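Side-chain contact in TbiB1 (Thermobaculum terrenum, PDB 5V1V), which binds the leader peptide of a lasso-peptide precursor, a recognition step in RiPP biosynthesis: residues M4-A9 and R38-L43. Sequence-based numbering, arbitrary orientation.
Sequences MKISDA and RIWSLL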
loop_
_atom_site.group_PDB
_atom_site.type_symbol
_atom_site.label_atom_id
_atom_site.label_comp_id
_atom_site.label_asym_id
_atom_site.label_seq_id
_atom_site.Cartn_x
_atom_site.Cartn_y
_atom_site.Cartn_z
ATOM N N MET A 4 7.024 11.176 -2.053
ATOM C CA MET A 4 6.268 10.569 -0.952
ATOM C C MET A 4 7.021 9.401 -0.321
ATOM O O MET A 4 7.985 8.887 -0.896
ATOM C CB MET A 4 4.870 10.133 -1.424
ATOM C CG MET A 4 4.874 9.064 -2.500
ATOM S SD MET A 4 3.234 8.573 -3.064
ATOM C CE MET A 4 3.598 6.916 -3.621
ATOM N N LYS A 5 6.592 8.992 0.873
ATOM C CA LYS A 5 7.201 7.858 1.564
ATOM C C LYS A 5 6.281 7.271 2.629
ATOM O O LYS A 5 5.402 7.942 3.139
ATOM C CB LYS A 5 8.522 8.262 2.219
ATOM C CG LYS A 5 8.395 9.167 3.430
ATOM C CD LYS A 5 9.769 9.395 4.035
ATOM C CE LYS A 5 9.678 9.445 5.543
ATOM N NZ LYS A 5 10.954 9.948 6.104
ATOM N N ILE A 6 6.519 6.013 2.985
ATOM C CA ILE A 6 5.883 5.413 4.153
ATOM C C ILE A 6 6.203 6.233 5.411
ATOM O O ILE A 6 7.330 6.722 5.583
ATOM C CB ILE A 6 6.331 3.950 4.315
ATOM C CG1 ILE A 6 5.771 3.131 3.149
ATOM C CG2 ILE A 6 5.951 3.392 5.689
ATOM C CD1 ILE A 6 6.421 1.781 3.026
ATOM N N SER A 7 5.208 6.409 6.282
ATOM C CA SER A 7 5.428 7.112 7.536
ATOM C C SER A 7 6.521 6.433 8.362
ATOM O O SER A 7 6.553 5.198 8.476
ATOM C CB SER A 7 4.139 7.168 8.353
ATOM O OG SER A 7 4.391 7.547 9.694
ATOM N N ASP A 8 7.377 7.252 8.979
ATOM C CA ASP A 8 8.425 6.744 9.863
ATOM C C ASP A 8 7.861 6.093 11.125
ATOM O O ASP A 8 8.590 5.425 11.856
ATOM C CB ASP A 8 9.395 7.867 10.248
ATOM C CG ASP A 8 10.279 8.299 9.097
ATOM O OD1 ASP A 8 10.635 7.450 8.252
ATOM O OD2 ASP A 8 10.621 9.499 9.045
ATOM N N ALA A 9 6.571 6.290 11.383
ATOM C CA ALA A 9 5.915 5.713 12.555
ATOM C C ALA A 9 5.331 4.316 12.328
ATOM O O ALA A 9 4.785 3.714 13.245
ATOM C CB ALA A 9 4.843 6.658 13.077
ATOM N N ARG A 38 1.865 -6.010 -2.430
ATOM C CA ARG A 38 2.894 -5.755 -3.427
ATOM C C ARG A 38 3.184 -4.258 -3.563
ATOM O O ARG A 38 4.350 -3.849 -3.606
ATOM C CB ARG A 38 2.533 -6.363 -4.786
ATOM C CG ARG A 38 3.610 -6.165 -5.846
ATOM C CD ARG A 38 4.885 -6.948 -5.572
ATOM N NE ARG A 38 5.871 -6.694 -6.618
ATOM C CZ ARG A 38 7.127 -6.305 -6.420
ATOM N NH1 ARG A 38 7.607 -6.141 -5.192
ATOM N NH2 ARG A 38 7.916 -6.104 -7.464
ATOM N N ILE A 39 2.127 -3.449 -3.633
ATOM C CA ILE A 39 2.286 -1.997 -3.661
ATOM C C ILE A 39 3.051 -1.520 -2.423
ATOM O O ILE A 39 3.968 -0.709 -2.543
ATOM C CB ILE A 39 0.935 -1.276 -3.807
ATOM C CG1 ILE A 39 0.353 -1.577 -5.191
ATOM C CG2 ILE A 39 1.118 0.226 -3.598
ATOM C CD1 ILE A 39 -1.126 -1.270 -5.298
ATOM N N TRP A 40 2.699 -2.032 -1.242
ATOM C CA TRP A 40 3.403 -1.632 -0.034
ATOM C C TRP A 40 4.895 -1.950 -0.126
ATOM O O TRP A 40 5.744 -1.120 0.203
ATOM C CB TRP A 40 2.773 -2.293 1.182
ATOM C CG TRP A 40 3.360 -1.797 2.466
ATOM C CD1 TRP A 40 4.334 -2.408 3.208
ATOM C CD2 TRP A 40 3.048 -0.568 3.144
ATOM N NE1 TRP A 40 4.638 -1.640 4.305
ATOM C CE2 TRP A 40 3.857 -0.515 4.299
ATOM C CE3 TRP A 40 2.148 0.478 2.903
ATOM C CZ2 TRP A 40 3.808 0.545 5.208
ATOM C CZ3 TRP A 40 2.098 1.542 3.814
ATOM C CH2 TRP A 40 2.927 1.561 4.952
ATOM N N SER A 41 5.213 -3.147 -0.611
ATOM C CA SER A 41 6.610 -3.542 -0.761
ATOM C C SER A 41 7.379 -2.604 -1.693
ATOM O O SER A 41 8.542 -2.265 -1.433
ATOM C CB SER A 41 6.716 -4.986 -1.240
ATOM O OG SER A 41 6.220 -5.872 -0.256
ATOM N N LEU A 42 6.724 -2.166 -2.765
ATOM C CA LEU A 42 7.329 -1.212 -3.692
ATOM C C LEU A 42 7.510 0.167 -3.047
ATOM O O LEU A 42 8.528 0.824 -3.254
ATOM C CB LEU A 42 6.504 -1.118 -4.980
ATOM C CG LEU A 42 6.517 -2.385 -5.849
ATOM C CD1 LEU A 42 5.284 -2.473 -6.736
ATOM C CD2 LEU A 42 7.790 -2.465 -6.677
ATOM N N LEU A 43 6.522 0.601 -2.260
ATOM C CA LEU A 43 6.667 1.841 -1.490
ATOM C C LEU A 43 7.845 1.750 -0.513
ATOM O O LEU A 43 8.598 2.712 -0.338
ATOM C CB LEU A 43 5.383 2.183 -0.736
ATOM C CG LEU A 43 4.202 2.644 -1.588
ATOM C CD1 LEU A 43 2.945 2.617 -0.734
ATOM C CD2 LEU A 43 4.423 4.025 -2.190
HETATM O O HOH W 1 8.754 4.753 1.510
#
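At chi1 -67°, I6 swings CG1 beside its own N and CG2 trans to it, and both branches reach the indole of W40. That ring is turned to meet them by a chi1 of -174°, which sets CG opposite the W40 backbone N. The evidence for a CH-pi contact is direct: I6 CD1 sits 3.8 Å from the centroid of the six-membered ring of W40, 20° off the ring normal, while I6 CG2 reaches past the outer edge, 3.6 Å from W40 CZ2. I6 CD1 also touches L43 CB at 3.9 Å, so this methyl fills the corner formed by the ring face and the leucine. This places strand 5-6, paired antiparallel with strand 84-85, against helix 34-44 of the PqqD-like winged-helix fold; the indole lies beside the zinc ligands E44 and H14. Were W40 replaced by an alanine, the I6 methyl would probably lose the ring face it packs on, and S12 OG its indole N-H partner. M4 runs extended beyond CG, crossing L43 at about a right angle; its CE is 3.3 Å from L43 CD2, tighter than usual for two carbons. No direct hydrogen bond joins the segments. A water bridges them instead, accepting from I6 N at 3.0 Å and donating to L43 O at 2.8 Å.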